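Local coordinates for protein PTS system, IIA component (Streptococcus pneumoniae serotype 4, PDB 5T3U) that serves as a mannose-family IIA component of the phosphotransferase system associated with fucose utilization, probably relaying phosphoryl groups to its IIB partner, at the interface of chains A and B. Coordinates in Å, arbitrary orientation; residue numbers count along the deposited sequence, not the author numbering. Chains: chain A/B, PTS system, IIA component.

The three contacts belong to a two-fold symmetric dimer interface, their C-alpha centres about 18 Å apart in every pairing. Contact 1 presses the phosphocarrier loop of one chain against helix 19-31 of the other. Contacts 2 and 3 are linked by an exchanged C-terminal arm: both use strands 96-100 and 132-133 and helices 120-129 and 134-138, with the chains reversed, and both include residues 99, 133 and 134. Helix 104-112 contributes to contacts 1 and 3. An exchange of this kind is characteristic of the mannose-type IIA family, so the dimer is likely the biological form, with the active-site loop built beside the partner.

Contact 1: the interface of chains A and B. Residues chain A 15-19, 44-46, 76; chain B 22-23, 25-26, 29-30, 104.
The active-site loop of the EIIA-man family, with A:His16 the expected phosphorylation site, lies across helix 19-31 of chain B. B:Met29 and B:Met25 bury the most surface here. In B:Met29, chi1 and the straight chi2 (178°) carry SD to A:Gly17 N at 3.3 Å, and the bend at chi3 turns the methyl CE toward A:His16 CB. B:Met25, with CG anti to its backbone N (chi1 -177°), turns at chi2 to bring SD to A:Gly17 CA, while A:Asn18 N hydrogen-bonds weakly to that sulphur. Its CE meets the tip of A:Pro46, and its side chain crosses that of A:Met45 at about a right angle, methyl to methyl. The ring tip CZ of B:Phe30 stands over one face of the A:His16 ring, toward its rim, 3.3 Å from ND1, edge-to-face with planes at 77°. A:Asp76 OD2 accepts from the backbone A:His16 N at 2.9 Å, above the carboxylate plane; lying in plane at the imidazole edge, it may polarise the ring. Two hydroxyls hold A:His16 O: A:Ser15 OG, and B:Thr26 OG1 at 2.8 Å from above the carbonyl plane. B:Thr26 OG1 also accepts from A:Phe19 N at 3.0 Å, with B:Gly22 O its intrahelical alternative. B:Ile104 CG1 sits centrally over the A:Phe19 ring, 3.4 Å from its centroid.

Contact 2: the interface of chains A and B. Residues chain A 78, 83, 87, 97-99, 120; chain B 133-135.
Water 3 is gripped by three protein atoms: the carboxylate A:Asp97 OD1, the backbone A:Ile98 N and the side-chain carbonyl B:Asn133 OD1. The hydrogen bond between A:Ile98 N and water 3 is nearly straight, 169° at H. B:Asn133 OD1 lies 2.9 Å from water 3. Water 2 makes a second bridge, 2.7 Å from A:Asp97 OD1 and bonded also to B:Asn133 ND2, so both ends of the B:Asn133 amide are tied through water to one carboxylate oxygen, which should limit rotation of the amide. That side chain leaves with CG anti to its backbone N (chi1 176°) and crosses that of A:Leu120 at about a right angle, ND2 nearest CD2. Direct polar contact comes from B:Val134 N, at the start of helix 134-138, which donates to A:Ile98 O at 2.8 Å in the carbonyl plane. This bond extends the antiparallel bridge between A:Val99 and B:Asn133, where the swapped arm of chain B borders strand 96-100. B:Val134, its chi1 of -21° near eclipsed, carries the apolar contact: CG1 meets A:Ile98 CG2 and approaches the A:Asn83 amide tip to tip, while CG2 meets A:Leu87 CD1, the side chains crossing obliquely. The extended B:Lys135 chain runs along A:Ile98, CE nearest CD1; its NZ and A:Asp97 OD1 may attract each other weakly across 5.6 Å.

Contact 3: the interface of chains A and B. Residues chain A 103, 105, 128, 130-134; chain B 99-102, 106, 124, 127-128.
One face of the A:Phe132 ring carries the methyl CG2 of B:Thr100, off centre toward the rim and 3.9 Å from the ring centroid. The two side chains lie side by side and point the same way; both CG of A:Phe132 (chi1 63°) and CG2 of B:Thr100 take the crowded position between backbone N and carbonyl carbon. A:Val134 CG1 meets the same methyl, its side chain crossing that of B:Thr100 at about a right angle. Two flat amides are used edge-on. A:Asn103 ND2 donates to B:Gly101 O at 2.9 Å, on a lone pair in the carbonyl plane, and the acceptor also lies in the plane of the amide. B:Gln128 NE2 donates to A:Leu131 O at 2.6 Å, nearly along the C=O axis (174°), from a chain extended beyond CG. The backbones pair as well: B:Thr100 N reaches A:Phe132 O at 2.9 Å, and A:Phe132 N returns to B:Thr100 O at 3.1 Å from above the carbonyl plane. Between these bonds A:Leu131, the most buried residue of the patch, sends CD1 to B:Ala127 CB and CD2 to B:Val124 CG1, 3.9 Å away, with B:Leu106 and B:Val99 alongside. Near the two-fold axis the B:Gln128 CG methylene lies 3.4 Å from A:Gln128 O. Strand 132-133 of chain A thus adds antiparallel to strand 96-100 of chain B, with helix 120-129 of B packed against A:Leu131.

Contact 1: the interface of chains A and B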
loop_
_atom_site.group_PDB
_atom_site.type_symbol
_atom_site.label_atom_id
_atom_site.label_comp_id
_atom_site.label_asym_id
_atom_site.label_seq_id
_atom_site.Cartn_x
_atom_site.Cartn_y
_atom_site.Cartn_z
ATOM N N SER A 15 -10.304 1.954 0.060
ATOM C CA SER A 15 -9.985 0.539 -0.038
ATOM C C SER A 15 -11.039 -0.298 0.675
ATOM O O SER A 15 -11.809 0.218 1.493
ATOM C CB SER A 15 -8.627 0.286 0.646
ATOM O OG SER A 15 -8.752 0.515 2.036
ATOM N N HIS A 16 -11.061 -1.599 0.413
ATOM C CA HIS A 16 -11.634 -2.522 1.419
ATOM C C HIS A 16 -10.775 -2.422 2.694
ATOM O O HIS A 16 -9.563 -2.214 2.611
ATOM C CB HIS A 16 -11.565 -3.950 0.917
ATOM C CG HIS A 16 -12.416 -4.214 -0.284
ATOM N ND1 HIS A 16 -11.981 -3.972 -1.570
ATOM C CD2 HIS A 16 -13.646 -4.767 -0.400
ATOM C CE1 HIS A 16 -12.912 -4.352 -2.427
ATOM N NE2 HIS A 16 -13.943 -4.810 -1.742
ATOM N N GLY A 17 -11.411 -2.513 3.862
ATOM C CA GLY A 17 -10.679 -2.485 5.121
ATOM C C GLY A 17 -9.840 -1.258 5.402
ATOM O O GLY A 17 -10.084 -0.181 4.859
ATOM N N ASN A 18 -8.841 -1.456 6.270
ATOM C CA ASN A 18 -8.038 -0.421 6.872
ATOM C C ASN A 18 -6.806 0.003 6.039
ATOM O O ASN A 18 -6.024 0.836 6.488
ATOM C CB ASN A 18 -7.582 -0.896 8.269
ATOM C CG ASN A 18 -8.739 -1.019 9.272
ATOM O OD1 ASN A 18 -9.812 -0.433 9.096
ATOM N ND2 ASN A 18 -8.514 -1.774 10.331
ATOM N N PHE A 19 -6.617 -0.564 4.849
ATOM C CA PHE A 19 -5.462 -0.179 3.995
ATOM C C PHE A 19 -5.324 1.335 3.793
ATOM O O PHE A 19 -4.222 1.896 3.990
ATOM C CB PHE A 19 -5.535 -0.865 2.627
ATOM C CG PHE A 19 -4.293 -0.699 1.770
ATOM C CD1 PHE A 19 -3.051 -1.141 2.217
ATOM C CD2 PHE A 19 -4.382 -0.141 0.495
ATOM C CE1 PHE A 19 -1.937 -1.040 1.419
ATOM C CE2 PHE A 19 -3.269 -0.016 -0.297
ATOM C CZ PHE A 19 -2.019 -0.467 0.185
ATOM N N LEU A 44 -14.179 0.220 3.038
ATOM C CA LEU A 44 -15.334 -0.640 2.976
ATOM C C LEU A 44 -15.102 -1.791 3.956
ATOM O O LEU A 44 -14.316 -2.692 3.699
ATOM C CB LEU A 44 -15.562 -1.145 1.541
ATOM C CG LEU A 44 -16.636 -2.235 1.343
ATOM C CD1 LEU A 44 -17.968 -1.801 1.936
ATOM C CD2 LEU A 44 -16.770 -2.600 -0.126
ATOM N N MET A 45 -15.781 -1.727 5.094
ATOM C CA MET A 45 -15.517 -2.610 6.212
ATOM C C MET A 45 -16.251 -3.948 6.076
ATOM O O MET A 45 -17.236 -4.045 5.320
ATOM C CB MET A 45 -15.849 -1.895 7.526
ATOM C CG MET A 45 -15.082 -0.571 7.698
ATOM S SD MET A 45 -13.275 -0.792 7.588
ATOM C CE MET A 45 -12.944 -1.591 9.160
ATOM N N PRO A 46 -15.731 -5.009 6.744
ATOM C CA PRO A 46 -16.463 -6.288 6.847
ATOM C C PRO A 46 -17.884 -6.025 7.355
ATOM O O PRO A 46 -18.057 -5.243 8.285
ATOM C CB PRO A 46 -15.657 -7.057 7.912
ATOM C CG PRO A 46 -14.205 -6.554 7.688
ATOM C CD PRO A 46 -14.368 -5.095 7.317
ATOM N N ASP A 76 -7.311 0.464 -3.796
ATOM C CA ASP A 76 -6.402 -0.599 -3.393
ATOM C C ASP A 76 -6.051 -1.569 -4.514
ATOM O O ASP A 76 -4.889 -1.929 -4.665
ATOM C CB ASP A 76 -6.892 -1.325 -2.117
ATOM C CG ASP A 76 -8.374 -1.753 -2.172
ATOM O OD1 ASP A 76 -9.118 -1.367 -3.111
ATOM O OD2 ASP A 76 -8.798 -2.459 -1.213
ATOM N N GLY B 22 -2.602 -2.421 8.448
ATOM C CA GLY B 22 -3.777 -2.126 7.634
ATOM C C GLY B 22 -3.764 -2.891 6.323
ATOM O O GLY B 22 -4.809 -3.383 5.884
ATOM N N ALA B 23 -2.596 -2.998 5.697
ATOM C CA ALA B 23 -2.463 -3.850 4.501
ATOM C C ALA B 23 -2.804 -5.322 4.765
ATOM O O ALA B 23 -3.503 -5.948 3.975
ATOM C CB ALA B 23 -1.079 -3.719 3.879
ATOM N N MET B 25 -4.776 -6.612 7.200
ATOM C CA MET B 25 -6.215 -6.635 7.490
ATOM C C MET B 25 -6.999 -6.664 6.175
ATOM O O MET B 25 -7.847 -7.531 5.966
ATOM C CB MET B 25 -6.589 -5.379 8.301
ATOM C CG MET B 25 -8.005 -5.300 8.735
ATOM S SD MET B 25 -9.153 -4.653 7.456
ATOM C CE MET B 25 -10.617 -4.594 8.521
ATOM N N THR B 26 -6.653 -5.754 5.267
ATOM C CA THR B 26 -7.307 -5.678 3.958
ATOM C C THR B 26 -7.039 -6.925 3.127
ATOM O O THR B 26 -7.957 -7.463 2.502
ATOM C CB THR B 26 -6.847 -4.436 3.218
ATOM O OG1 THR B 26 -7.326 -3.290 3.927
ATOM C CG2 THR B 26 -7.368 -4.401 1.781
ATOM N N MET B 29 -9.244 -9.784 3.905
ATOM C CA MET B 29 -10.610 -9.677 3.384
ATOM C C MET B 29 -10.711 -10.415 2.064
ATOM O O MET B 29 -11.793 -10.861 1.688
ATOM C CB MET B 29 -11.035 -8.227 3.228
ATOM C CG MET B 29 -11.284 -7.536 4.562
ATOM S SD MET B 29 -11.748 -5.798 4.395
ATOM C CE MET B 29 -13.313 -5.966 3.523
ATOM N N PHE B 30 -9.584 -10.572 1.381
ATOM C CA PHE B 30 -9.551 -11.310 0.125
ATOM C C PHE B 30 -9.133 -12.766 0.258
ATOM O O PHE B 30 -9.702 -13.619 -0.395
ATOM C CB PHE B 30 -8.668 -10.585 -0.908
ATOM C CG PHE B 30 -9.168 -9.202 -1.237
ATOM C CD1 PHE B 30 -10.263 -9.031 -2.084
ATOM C CD2 PHE B 30 -8.569 -8.089 -0.688
ATOM C CE1 PHE B 30 -10.755 -7.753 -2.373
ATOM C CE2 PHE B 30 -9.039 -6.812 -0.980
ATOM C CZ PHE B 30 -10.144 -6.643 -1.805
ATOM N N ILE B 104 -1.382 -3.622 -2.268
ATOM C CA ILE B 104 -2.271 -4.725 -1.890
ATOM C C ILE B 104 -2.123 -5.900 -2.873
ATOM O O ILE B 104 -2.005 -7.033 -2.449
ATOM C CB ILE B 104 -3.730 -4.231 -1.678
ATOM C CG1 ILE B 104 -3.864 -3.671 -0.271
ATOM C CG2 ILE B 104 -4.817 -5.346 -1.944
ATOM C CD1 ILE B 104 -3.757 -4.694 0.853
HETATM O O HOH W 1 -2.611 -1.341 -3.403
#

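Contact 2: the interface of chains A and B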
loop_
_atom_site.group_PDB
_atom_site.type_symbol
_atom_site.label_atom_id
_atom_site.label_comp_id
_atom_site.label_asym_id
_atom_site.label_seq_id
_atom_site.Cartn_x
_atom_site.Cartn_y
_atom_site.Cartn_z
ATOM N N ILE A 78 -7.585 -3.136 -8.727
ATOM C CA ILE A 78 -8.564 -3.263 -9.797
ATOM C C ILE A 78 -9.640 -4.336 -9.468
ATOM O O ILE A 78 -9.347 -5.383 -8.902
ATOM C CB ILE A 78 -7.869 -3.521 -11.174
ATOM C CG1 ILE A 78 -8.816 -3.236 -12.366
ATOM C CG2 ILE A 78 -7.291 -4.950 -11.261
ATOM C CD1 ILE A 78 -9.064 -1.746 -12.657
ATOM N N ASN A 83 -12.803 0.600 -6.342
ATOM C CA ASN A 83 -12.505 0.944 -7.734
ATOM C C ASN A 83 -13.731 0.850 -8.637
ATOM O O ASN A 83 -13.879 1.680 -9.516
ATOM C CB ASN A 83 -11.413 0.086 -8.335
ATOM C CG ASN A 83 -10.732 0.769 -9.496
ATOM O OD1 ASN A 83 -10.936 0.415 -10.654
ATOM N ND2 ASN A 83 -9.945 1.771 -9.196
ATOM N N LEU A 87 -15.135 4.249 -10.738
ATOM C CA LEU A 87 -15.181 4.274 -12.181
ATOM C C LEU A 87 -16.621 4.502 -12.690
ATOM O O LEU A 87 -16.833 5.296 -13.605
ATOM C CB LEU A 87 -14.599 2.983 -12.775
ATOM C CG LEU A 87 -14.455 2.964 -14.304
ATOM C CD1 LEU A 87 -13.457 3.981 -14.816
ATOM C CD2 LEU A 87 -14.059 1.566 -14.798
ATOM N N ASP A 97 -9.518 11.823 -11.289
ATOM C CA ASP A 97 -8.671 10.731 -11.736
ATOM C C ASP A 97 -8.734 9.546 -10.791
ATOM O O ASP A 97 -8.990 9.715 -9.603
ATOM C CB ASP A 97 -7.225 11.198 -11.905
ATOM C CG ASP A 97 -7.049 12.040 -13.143
ATOM O OD1 ASP A 97 -7.380 11.530 -14.238
ATOM O OD2 ASP A 97 -6.621 13.213 -13.011
ATOM N N ILE A 98 -8.497 8.353 -11.340
ATOM C CA ILE A 98 -8.529 7.112 -10.555
ATOM C C ILE A 98 -7.250 6.315 -10.797
ATOM O O ILE A 98 -6.989 5.897 -11.925
ATOM C CB ILE A 98 -9.765 6.225 -10.895
ATOM C CG1 ILE A 98 -11.075 7.047 -10.791
ATOM C CG2 ILE A 98 -9.775 4.969 -9.963
ATOM C CD1 ILE A 98 -12.286 6.363 -11.392
ATOM N N VAL A 99 -6.442 6.129 -9.748
ATOM C CA VAL A 99 -5.210 5.326 -9.857
ATOM C C VAL A 99 -5.343 4.169 -8.879
ATOM O O VAL A 99 -5.562 4.379 -7.685
ATOM C CB VAL A 99 -3.917 6.155 -9.601
ATOM C CG1 VAL A 99 -2.657 5.292 -9.761
ATOM C CG2 VAL A 99 -3.836 7.327 -10.568
ATOM N N LEU A 120 1.097 13.646 -13.983
ATOM C CA LEU A 120 0.546 12.457 -13.341
ATOM C C LEU A 120 1.102 11.159 -13.922
ATOM O O LEU A 120 1.290 10.184 -13.187
ATOM C CB LEU A 120 -0.997 12.455 -13.392
ATOM C CG LEU A 120 -1.703 11.311 -12.616
ATOM C CD1 LEU A 120 -1.287 11.259 -11.134
ATOM C CD2 LEU A 120 -3.255 11.345 -12.722
ATOM N N ASN B 133 -3.139 4.041 -13.778
ATOM C CA ASN B 133 -4.218 5.008 -13.968
ATOM C C ASN B 133 -5.347 4.267 -14.673
ATOM O O ASN B 133 -5.180 3.809 -15.814
ATOM C CB ASN B 133 -3.677 6.175 -14.794
ATOM C CG ASN B 133 -4.730 7.214 -15.156
ATOM O OD1 ASN B 133 -5.901 6.902 -15.391
ATOM N ND2 ASN B 133 -4.299 8.471 -15.230
ATOM N N VAL B 134 -6.481 4.107 -14.003
ATOM C CA VAL B 134 -7.490 3.228 -14.573
ATOM C C VAL B 134 -8.250 3.775 -15.800
ATOM O O VAL B 134 -8.596 2.993 -16.678
ATOM C CB VAL B 134 -8.413 2.530 -13.512
ATOM C CG1 VAL B 134 -7.774 2.491 -12.103
ATOM C CG2 VAL B 134 -9.828 3.066 -13.499
ATOM N N LYS B 135 -8.461 5.095 -15.884
ATOM C CA LYS B 135 -9.143 5.688 -17.046
ATOM C C LYS B 135 -8.236 5.633 -18.269
ATOM O O LYS B 135 -8.678 5.285 -19.359
ATOM C CB LYS B 135 -9.572 7.132 -16.761
ATOM C CG LYS B 135 -10.678 7.271 -15.730
ATOM C CD LYS B 135 -11.031 8.759 -15.543
ATOM C CE LYS B 135 -12.368 8.906 -14.838
ATOM N NZ LYS B 135 -12.806 10.311 -14.694
HETATM O O HOH W 2 -5.782 10.706 -16.196
HETATM O O HOH W 3 -7.872 8.551 -14.119
#

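Contact 3: the interface of chains A and B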
loop_
_atom_site.group_PDB
_atom_site.type_symbol
_atom_site.label_atom_id
_atom_site.label_comp_id
_atom_site.label_asym_id
_atom_site.label_seq_id
_atom_site.Cartn_x
_atom_site.Cartn_y
_atom_site.Cartn_z
ATOM N N ASN A 103 0.656 2.568 -3.624
ATOM C CA ASN A 103 1.612 2.243 -2.579
ATOM C C ASN A 103 1.964 3.524 -1.805
ATOM O O ASN A 103 1.431 4.594 -2.094
ATOM C CB ASN A 103 2.851 1.530 -3.171
ATOM C CG ASN A 103 3.537 2.338 -4.247
ATOM O OD1 ASN A 103 3.176 3.501 -4.480
ATOM N ND2 ASN A 103 4.540 1.739 -4.917
ATOM N N PRO A 105 4.817 5.236 -1.708
ATOM C CA PRO A 105 5.475 6.256 -2.557
ATOM C C PRO A 105 4.531 7.122 -3.416
ATOM O O PRO A 105 4.757 8.338 -3.514
ATOM C CB PRO A 105 6.380 5.415 -3.453
ATOM C CG PRO A 105 6.767 4.240 -2.558
ATOM C CD PRO A 105 5.471 3.913 -1.856
ATOM N N GLN A 128 5.328 3.025 -9.772
ATOM C CA GLN A 128 5.556 1.634 -10.227
ATOM C C GLN A 128 7.013 1.207 -10.000
ATOM O O GLN A 128 7.268 0.120 -9.505
ATOM C CB GLN A 128 5.199 1.435 -11.713
ATOM C CG GLN A 128 3.714 1.646 -12.029
ATOM C CD GLN A 128 3.435 1.675 -13.519
ATOM O OE1 GLN A 128 4.308 2.051 -14.312
ATOM N NE2 GLN A 128 2.207 1.299 -13.911
ATOM N N SER A 130 8.999 2.386 -7.852
ATOM C CA SER A 130 9.254 2.351 -6.406
ATOM C C SER A 130 8.890 1.020 -5.719
ATOM O O SER A 130 9.234 0.807 -4.553
ATOM C CB SER A 130 8.493 3.449 -5.715
ATOM O OG SER A 130 9.006 4.722 -6.075
ATOM N N LEU A 131 8.169 0.161 -6.421
ATOM C CA LEU A 131 7.921 -1.199 -5.975
ATOM C C LEU A 131 8.978 -2.107 -6.615
ATOM O O LEU A 131 8.954 -2.331 -7.831
ATOM C CB LEU A 131 6.517 -1.641 -6.385
ATOM C CG LEU A 131 5.943 -2.929 -5.754
ATOM C CD1 LEU A 131 4.427 -3.023 -6.002
ATOM C CD2 LEU A 131 6.647 -4.186 -6.272
ATOM N N PHE A 132 9.921 -2.611 -5.812
ATOM C CA PHE A 132 10.977 -3.417 -6.381
ATOM C C PHE A 132 11.692 -4.328 -5.388
ATOM O O PHE A 132 11.701 -4.074 -4.194
ATOM C CB PHE A 132 12.019 -2.529 -7.115
ATOM C CG PHE A 132 12.758 -1.555 -6.211
ATOM C CD1 PHE A 132 12.230 -0.287 -5.953
ATOM C CD2 PHE A 132 13.994 -1.896 -5.653
ATOM C CE1 PHE A 132 12.944 0.647 -5.147
ATOM C CE2 PHE A 132 14.699 -0.991 -4.854
ATOM C CZ PHE A 132 14.174 0.286 -4.593
ATOM N N ASN A 133 12.337 -5.362 -5.921
ATOM C CA ASN A 133 13.126 -6.287 -5.112
ATOM C C ASN A 133 14.430 -5.571 -4.780
ATOM O O ASN A 133 15.217 -5.250 -5.683
ATOM C CB ASN A 133 13.350 -7.564 -5.923
ATOM C CG ASN A 133 14.251 -8.581 -5.235
ATOM O OD1 ASN A 133 15.199 -8.237 -4.524
ATOM N ND2 ASN A 133 13.966 -9.859 -5.474
ATOM N N VAL A 134 14.656 -5.281 -3.504
ATOM C CA VAL A 134 15.786 -4.419 -3.193
ATOM C C VAL A 134 17.183 -5.057 -3.332
ATOM O O VAL A 134 18.117 -4.360 -3.713
ATOM C CB VAL A 134 15.604 -3.563 -1.889
ATOM C CG1 VAL A 134 14.119 -3.402 -1.485
ATOM C CG2 VAL A 134 16.477 -4.021 -0.742
ATOM N N VAL B 99 11.277 -6.823 -0.606
ATOM C CA VAL B 99 10.608 -6.101 -1.705
ATOM C C VAL B 99 10.006 -4.839 -1.108
ATOM O O VAL B 99 9.224 -4.905 -0.158
ATOM C CB VAL B 99 9.539 -6.962 -2.439
ATOM C CG1 VAL B 99 8.894 -6.187 -3.598
ATOM C CG2 VAL B 99 10.166 -8.236 -2.987
ATOM N N THR B 100 10.406 -3.682 -1.634
ATOM C CA THR B 100 9.921 -2.439 -1.066
ATOM C C THR B 100 8.794 -1.811 -1.920
ATOM O O THR B 100 8.515 -2.290 -3.013
ATOM C CB THR B 100 11.062 -1.411 -0.773
ATOM O OG1 THR B 100 10.520 -0.354 0.020
ATOM C CG2 THR B 100 11.595 -0.809 -2.033
ATOM N N GLY B 101 8.151 -0.762 -1.410
ATOM C CA GLY B 101 7.089 -0.089 -2.179
ATOM C C GLY B 101 5.858 -0.952 -2.440
ATOM O O GLY B 101 5.131 -0.719 -3.422
ATOM N N PHE B 102 5.592 -1.925 -1.556
ATOM C CA PHE B 102 4.510 -2.889 -1.777
ATOM C C PHE B 102 3.110 -2.273 -1.847
ATOM O O PHE B 102 2.841 -1.217 -1.248
ATOM C CB PHE B 102 4.526 -4.015 -0.714
ATOM C CG PHE B 102 3.941 -3.629 0.632
ATOM C CD1 PHE B 102 4.754 -3.127 1.648
ATOM C CD2 PHE B 102 2.593 -3.823 0.901
ATOM C CE1 PHE B 102 4.212 -2.776 2.916
ATOM C CE2 PHE B 102 2.045 -3.473 2.142
ATOM C CZ PHE B 102 2.863 -2.955 3.157
ATOM N N LEU B 106 0.495 -7.094 -4.536
ATOM C CA LEU B 106 1.658 -7.885 -4.120
ATOM C C LEU B 106 1.370 -8.727 -2.874
ATOM O O LEU B 106 1.611 -9.952 -2.866
ATOM C CB LEU B 106 2.875 -6.981 -3.859
ATOM C CG LEU B 106 4.229 -7.710 -3.558
ATOM C CD1 LEU B 106 4.640 -8.726 -4.613
ATOM C CD2 LEU B 106 5.338 -6.674 -3.397
ATOM N N VAL B 124 6.594 -9.742 -8.689
ATOM C CA VAL B 124 6.976 -8.321 -8.558
ATOM C C VAL B 124 6.577 -7.492 -9.803
ATOM O O VAL B 124 5.935 -6.447 -9.683
ATOM C CB VAL B 124 8.461 -8.152 -8.192
ATOM C CG1 VAL B 124 8.913 -6.647 -8.299
ATOM C CG2 VAL B 124 8.689 -8.689 -6.755
ATOM N N ALA B 127 2.891 -6.990 -9.862
ATOM C CA ALA B 127 2.493 -6.034 -8.832
ATOM C C ALA B 127 2.757 -4.590 -9.263
ATOM O O ALA B 127 1.942 -3.709 -8.946
ATOM C CB ALA B 127 3.206 -6.324 -7.521
ATOM N N GLN B 128 3.882 -4.347 -9.953
ATOM C CA GLN B 128 4.154 -3.028 -10.569
ATOM C C GLN B 128 3.065 -2.654 -11.584
ATOM O O GLN B 128 2.579 -1.534 -11.584
ATOM C CB GLN B 128 5.530 -2.975 -11.263
ATOM C CG GLN B 128 6.715 -3.144 -10.307
ATOM C CD GLN B 128 8.031 -3.322 -11.038
ATOM O OE1 GLN B 128 8.056 -3.826 -12.167
ATOM N NE2 GLN B 128 9.140 -2.929 -10.391
#